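Local atomic coordinates of short-chain dehydrogenase/reductase SDR (PDB entry 5IG2), a protein that binds NAD and, as a member of the short-chain dehydrogenase/reductase family, probably acts as an oxidoreductase on CH-OH groups of its substrate. Residues B[71-83]-B[120-133]. Numbering follows the deposited sequence.
Sequences DVSNGAQVQALAD and GVNVMGVAHGVRVF. With NAD (nicotinamide-adenine-dinucleotide), chain F.
The imidazole of H128 presents one face to G75 at the start of helix 75-83, with G75 CA 3.5 Å from the ring centroid and almost on the ring normal, a CH-pi contact. The H128 ring and R131 NH2 together crowd this glycine. V72 O and S73 O meet the edge of the same ring, and H128 NE2 gives S73 O a weak, bent hydrogen bond of 3.4 Å. Next to it the backbones come closest: G125, a glycine, makes room for V72 CG2, and its CA also meets V72 O at 3.3 Å in a CA-H...O contact.

Farther along, V78 fits as a knob into the hole formed by H128, G129, V132 and F133. Its CG1, anti to the backbone N (chi1 177°), reaches V132 CG2 and F133 CE2, whereas CG2 rests on H128 CB. A82 CB touches both V132 CG1 and F133 CE1, each at 3.5 Å. The outer flank is looser: Q79 OE1 and R131 NH1 are joined through a water, and Q79 only grazes V132.

At the other end the contact opens onto NAD. V72 N donates a nearly straight bond to adenine N1A (3.0 Å, 170°), and D71 OD1 accepts from N6A. The axes of segments 75-83 and 120-133 cross at -43°; the turn after strand 65-69, leading into helix 75-89, and V121 of helix 112-140 flank the adenine in the Rossmann fold of the SDR family.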
# COMPACT_ATOMS: atom_id res chain seq x y z
N ASP B 71 -49.81 -22.54 14.77
CA ASP B 71 -49.42 -23.94 14.90
C ASP B 71 -50.33 -24.72 13.97
O ASP B 71 -51.51 -24.94 14.28
CB ASP B 71 -49.52 -24.39 16.36
CG ASP B 71 -49.27 -25.88 16.56
OD1 ASP B 71 -48.83 -26.58 15.62
OD2 ASP B 71 -49.54 -26.36 17.68
N VAL B 72 -49.80 -25.14 12.81
CA VAL B 72 -50.66 -25.73 11.78
C VAL B 72 -51.23 -27.07 12.20
O VAL B 72 -52.22 -27.52 11.60
CB VAL B 72 -49.92 -25.90 10.42
CG1 VAL B 72 -49.49 -24.54 9.84
CG2 VAL B 72 -48.75 -26.89 10.54
N SER B 73 -50.64 -27.73 13.20
CA SER B 73 -51.22 -28.96 13.73
C SER B 73 -52.52 -28.72 14.48
O SER B 73 -53.23 -29.68 14.79
CB SER B 73 -50.23 -29.68 14.66
OG SER B 73 -50.13 -29.02 15.92
N ASN B 74 -52.84 -27.46 14.77
CA ASN B 74 -54.01 -27.10 15.56
C ASN B 74 -55.10 -26.58 14.63
O ASN B 74 -54.98 -25.49 14.06
CB ASN B 74 -53.64 -26.04 16.60
CG ASN B 74 -54.81 -25.66 17.46
OD1 ASN B 74 -55.74 -25.02 17.00
ND2 ASN B 74 -54.77 -26.07 18.72
N GLY B 75 -56.19 -27.35 14.52
CA GLY B 75 -57.24 -26.99 13.57
C GLY B 75 -57.80 -25.60 13.80
O GLY B 75 -58.05 -24.85 12.85
N ALA B 76 -58.00 -25.22 15.07
CA ALA B 76 -58.55 -23.91 15.37
C ALA B 76 -57.62 -22.80 14.89
O ALA B 76 -58.08 -21.75 14.42
CB ALA B 76 -58.82 -23.78 16.86
N GLN B 77 -56.31 -23.01 15.00
CA GLN B 77 -55.38 -21.95 14.59
C GLN B 77 -55.31 -21.84 13.08
O GLN B 77 -55.14 -20.73 12.55
CB GLN B 77 -54.00 -22.20 15.18
CG GLN B 77 -53.98 -22.11 16.69
CD GLN B 77 -52.57 -22.07 17.25
OE1 GLN B 77 -51.64 -21.67 16.56
NE2 GLN B 77 -52.42 -22.46 18.50
N VAL B 78 -55.43 -22.95 12.36
CA VAL B 78 -55.51 -22.86 10.91
C VAL B 78 -56.77 -22.10 10.51
O VAL B 78 -56.73 -21.25 9.61
CB VAL B 78 -55.46 -24.27 10.30
CG1 VAL B 78 -55.63 -24.19 8.78
CG2 VAL B 78 -54.17 -24.96 10.70
N GLN B 79 -57.90 -22.38 11.17
CA GLN B 79 -59.11 -21.61 10.91
C GLN B 79 -58.88 -20.13 11.21
O GLN B 79 -59.36 -19.26 10.47
CB GLN B 79 -60.27 -22.15 11.74
CG GLN B 79 -61.58 -21.42 11.50
CD GLN B 79 -62.12 -21.61 10.09
OE1 GLN B 79 -62.42 -22.73 9.67
NE2 GLN B 79 -62.25 -20.50 9.35
N ALA B 80 -58.15 -19.82 12.29
CA ALA B 80 -57.88 -18.43 12.62
C ALA B 80 -57.01 -17.77 11.56
O ALA B 80 -57.16 -16.57 11.28
CB ALA B 80 -57.21 -18.34 13.99
N LEU B 81 -56.11 -18.55 10.94
CA LEU B 81 -55.27 -18.03 9.87
C LEU B 81 -56.10 -17.65 8.65
O LEU B 81 -55.87 -16.60 8.03
CB LEU B 81 -54.21 -19.07 9.51
CG LEU B 81 -53.28 -18.74 8.34
CD1 LEU B 81 -52.41 -17.53 8.69
CD2 LEU B 81 -52.44 -19.95 7.94
N ALA B 82 -57.08 -18.49 8.28
CA ALA B 82 -57.98 -18.13 7.19
C ALA B 82 -58.77 -16.88 7.54
O ALA B 82 -58.93 -15.99 6.69
CB ALA B 82 -58.94 -19.29 6.89
N ASP B 83 -59.25 -16.77 8.78
CA ASP B 83 -60.01 -15.59 9.19
C ASP B 83 -59.16 -14.33 9.09
O ASP B 83 -59.64 -13.28 8.65
CB ASP B 83 -60.53 -15.75 10.61
CG ASP B 83 -61.49 -16.93 10.77
OD1 ASP B 83 -62.00 -17.45 9.76
OD2 ASP B 83 -61.74 -17.32 11.93
N GLY B 120 -48.61 -34.70 13.22
CA GLY B 120 -49.43 -33.53 13.51
C GLY B 120 -49.09 -32.35 12.61
O GLY B 120 -49.98 -31.65 12.13
N VAL B 121 -47.80 -32.13 12.35
CA VAL B 121 -47.43 -31.03 11.47
C VAL B 121 -47.56 -31.45 10.01
O VAL B 121 -48.22 -30.77 9.21
CB VAL B 121 -46.00 -30.55 11.77
CG1 VAL B 121 -45.66 -29.34 10.88
CG2 VAL B 121 -45.84 -30.23 13.27
N ASN B 122 -46.92 -32.57 9.65
CA ASN B 122 -46.72 -32.92 8.25
C ASN B 122 -47.99 -33.42 7.58
O ASN B 122 -48.18 -33.21 6.38
CB ASN B 122 -45.64 -33.99 8.12
CG ASN B 122 -44.26 -33.47 8.47
OD1 ASN B 122 -44.11 -32.38 9.01
ND2 ASN B 122 -43.22 -34.26 8.15
N VAL B 123 -48.87 -34.10 8.33
CA VAL B 123 -50.11 -34.59 7.74
C VAL B 123 -51.28 -33.72 8.18
O VAL B 123 -51.98 -33.15 7.34
CB VAL B 123 -50.34 -36.07 8.11
CG1 VAL B 123 -51.71 -36.53 7.59
CG2 VAL B 123 -49.20 -36.92 7.55
N MET B 124 -51.51 -33.62 9.49
CA MET B 124 -52.67 -32.88 9.98
C MET B 124 -52.61 -31.41 9.59
O MET B 124 -53.65 -30.79 9.32
CB MET B 124 -52.79 -33.04 11.49
CG MET B 124 -53.09 -34.47 11.89
SD MET B 124 -54.51 -35.17 10.98
CE MET B 124 -54.16 -36.93 11.12
N GLY B 125 -51.41 -30.81 9.57
CA GLY B 125 -51.31 -29.43 9.13
C GLY B 125 -51.79 -29.25 7.70
O GLY B 125 -52.53 -28.31 7.40
N VAL B 126 -51.39 -30.16 6.82
CA VAL B 126 -51.87 -30.13 5.44
C VAL B 126 -53.37 -30.39 5.40
O VAL B 126 -54.11 -29.73 4.66
CB VAL B 126 -51.10 -31.16 4.59
CG1 VAL B 126 -51.76 -31.31 3.22
CG2 VAL B 126 -49.64 -30.74 4.46
N ALA B 127 -53.83 -31.35 6.20
CA ALA B 127 -55.25 -31.69 6.24
C ALA B 127 -56.08 -30.50 6.68
O ALA B 127 -57.09 -30.17 6.04
CB ALA B 127 -55.49 -32.89 7.17
N HIS B 128 -55.68 -29.83 7.77
CA HIS B 128 -56.41 -28.65 8.20
C HIS B 128 -56.40 -27.57 7.12
O HIS B 128 -57.42 -26.91 6.88
CB HIS B 128 -55.82 -28.08 9.49
CG HIS B 128 -55.94 -28.97 10.68
ND1 HIS B 128 -57.09 -29.67 10.97
CD2 HIS B 128 -55.08 -29.23 11.69
CE1 HIS B 128 -56.92 -30.35 12.10
NE2 HIS B 128 -55.71 -30.09 12.56
N GLY B 129 -55.24 -27.38 6.47
CA GLY B 129 -55.16 -26.39 5.40
C GLY B 129 -56.17 -26.66 4.30
O GLY B 129 -56.93 -25.78 3.91
N VAL B 130 -56.20 -27.90 3.81
CA VAL B 130 -57.15 -28.26 2.77
C VAL B 130 -58.59 -28.09 3.26
O VAL B 130 -59.43 -27.48 2.59
CB VAL B 130 -56.89 -29.70 2.29
CG1 VAL B 130 -58.07 -30.21 1.44
CG2 VAL B 130 -55.57 -29.76 1.54
N ARG B 131 -58.88 -28.63 4.45
CA ARG B 131 -60.24 -28.59 4.98
C ARG B 131 -60.74 -27.16 5.17
O ARG B 131 -61.90 -26.85 4.88
CB ARG B 131 -60.31 -29.34 6.31
CG ARG B 131 -61.66 -29.30 6.99
CD ARG B 131 -61.65 -30.09 8.28
NE ARG B 131 -60.59 -29.65 9.19
CZ ARG B 131 -60.67 -28.57 9.96
NH1 ARG B 131 -61.77 -27.81 9.92
NH2 ARG B 131 -59.66 -28.24 10.75
N VAL B 132 -59.87 -26.27 5.65
CA VAL B 132 -60.29 -24.91 5.94
C VAL B 132 -60.37 -24.07 4.67
O VAL B 132 -61.34 -23.34 4.45
CB VAL B 132 -59.35 -24.27 6.98
CG1 VAL B 132 -59.58 -22.77 7.05
CG2 VAL B 132 -59.58 -24.93 8.36
N PHE B 133 -59.35 -24.16 3.82
CA PHE B 133 -59.23 -23.20 2.73
C PHE B 133 -59.89 -23.65 1.43
O PHE B 133 -60.34 -22.80 0.65
CB PHE B 133 -57.75 -22.88 2.46
CG PHE B 133 -57.11 -22.02 3.50
CD1 PHE B 133 -57.16 -20.64 3.39
CD2 PHE B 133 -56.45 -22.58 4.58
CE1 PHE B 133 -56.56 -19.83 4.35
CE2 PHE B 133 -55.85 -21.78 5.55
CZ PHE B 133 -55.90 -20.41 5.43
PA NAD F . -37.40 -25.07 7.59
O1A NAD F . -37.10 -25.56 8.95
O2A NAD F . -36.36 -24.07 7.06
O5B NAD F . -38.85 -24.43 7.45
C5B NAD F . -40.01 -25.10 7.98
C4B NAD F . -40.74 -24.11 8.84
O4B NAD F . -41.93 -24.73 9.37
C3B NAD F . -39.94 -23.57 10.05
O3B NAD F . -39.88 -22.15 10.04
C2B NAD F . -40.74 -24.07 11.26
O2B NAD F . -40.74 -23.14 12.34
C1B NAD F . -42.14 -24.20 10.67
N9A NAD F . -43.03 -25.08 11.40
C8A NAD F . -42.72 -26.28 11.99
N7A NAD F . -43.70 -26.80 12.69
C5A NAD F . -44.73 -25.89 12.55
C6A NAD F . -46.04 -25.85 13.06
N6A NAD F . -46.53 -26.75 13.92
N1A NAD F . -46.83 -24.82 12.69
C2A NAD F . -46.32 -23.88 11.88
N3A NAD F . -45.09 -23.80 11.36
C4A NAD F . -44.34 -24.83 11.74
O3 NAD F . -37.48 -26.30 6.59
PN NAD F . -37.95 -26.41 5.06
O1N NAD F . -38.11 -25.05 4.48
O2N NAD F . -37.04 -27.36 4.40
O5D NAD F . -39.37 -27.10 5.28
C5D NAD F . -40.49 -26.81 4.41
C4D NAD F . -41.06 -28.11 3.92
O4D NAD F . -40.16 -28.72 2.95
C3D NAD F . -41.30 -29.18 5.00
O3D NAD F . -42.57 -29.79 4.78
C2D NAD F . -40.19 -30.19 4.74
O2D NAD F . -40.57 -31.49 5.18
C1D NAD F . -40.11 -30.09 3.22
N1N NAD F . -38.84 -30.67 2.55
C2N NAD F . -37.65 -30.15 2.88
C3N NAD F . -36.50 -30.62 2.26
C7N NAD F . -35.15 -30.00 2.45
O7N NAD F . -34.14 -30.64 2.16
N7N NAD F . -35.09 -28.81 3.04
C4N NAD F . -36.62 -31.62 1.31
C5N NAD F . -37.87 -32.12 0.98
C6N NAD F . -38.98 -31.63 1.62
O HOH W 1 -62.39 -25.25 11.26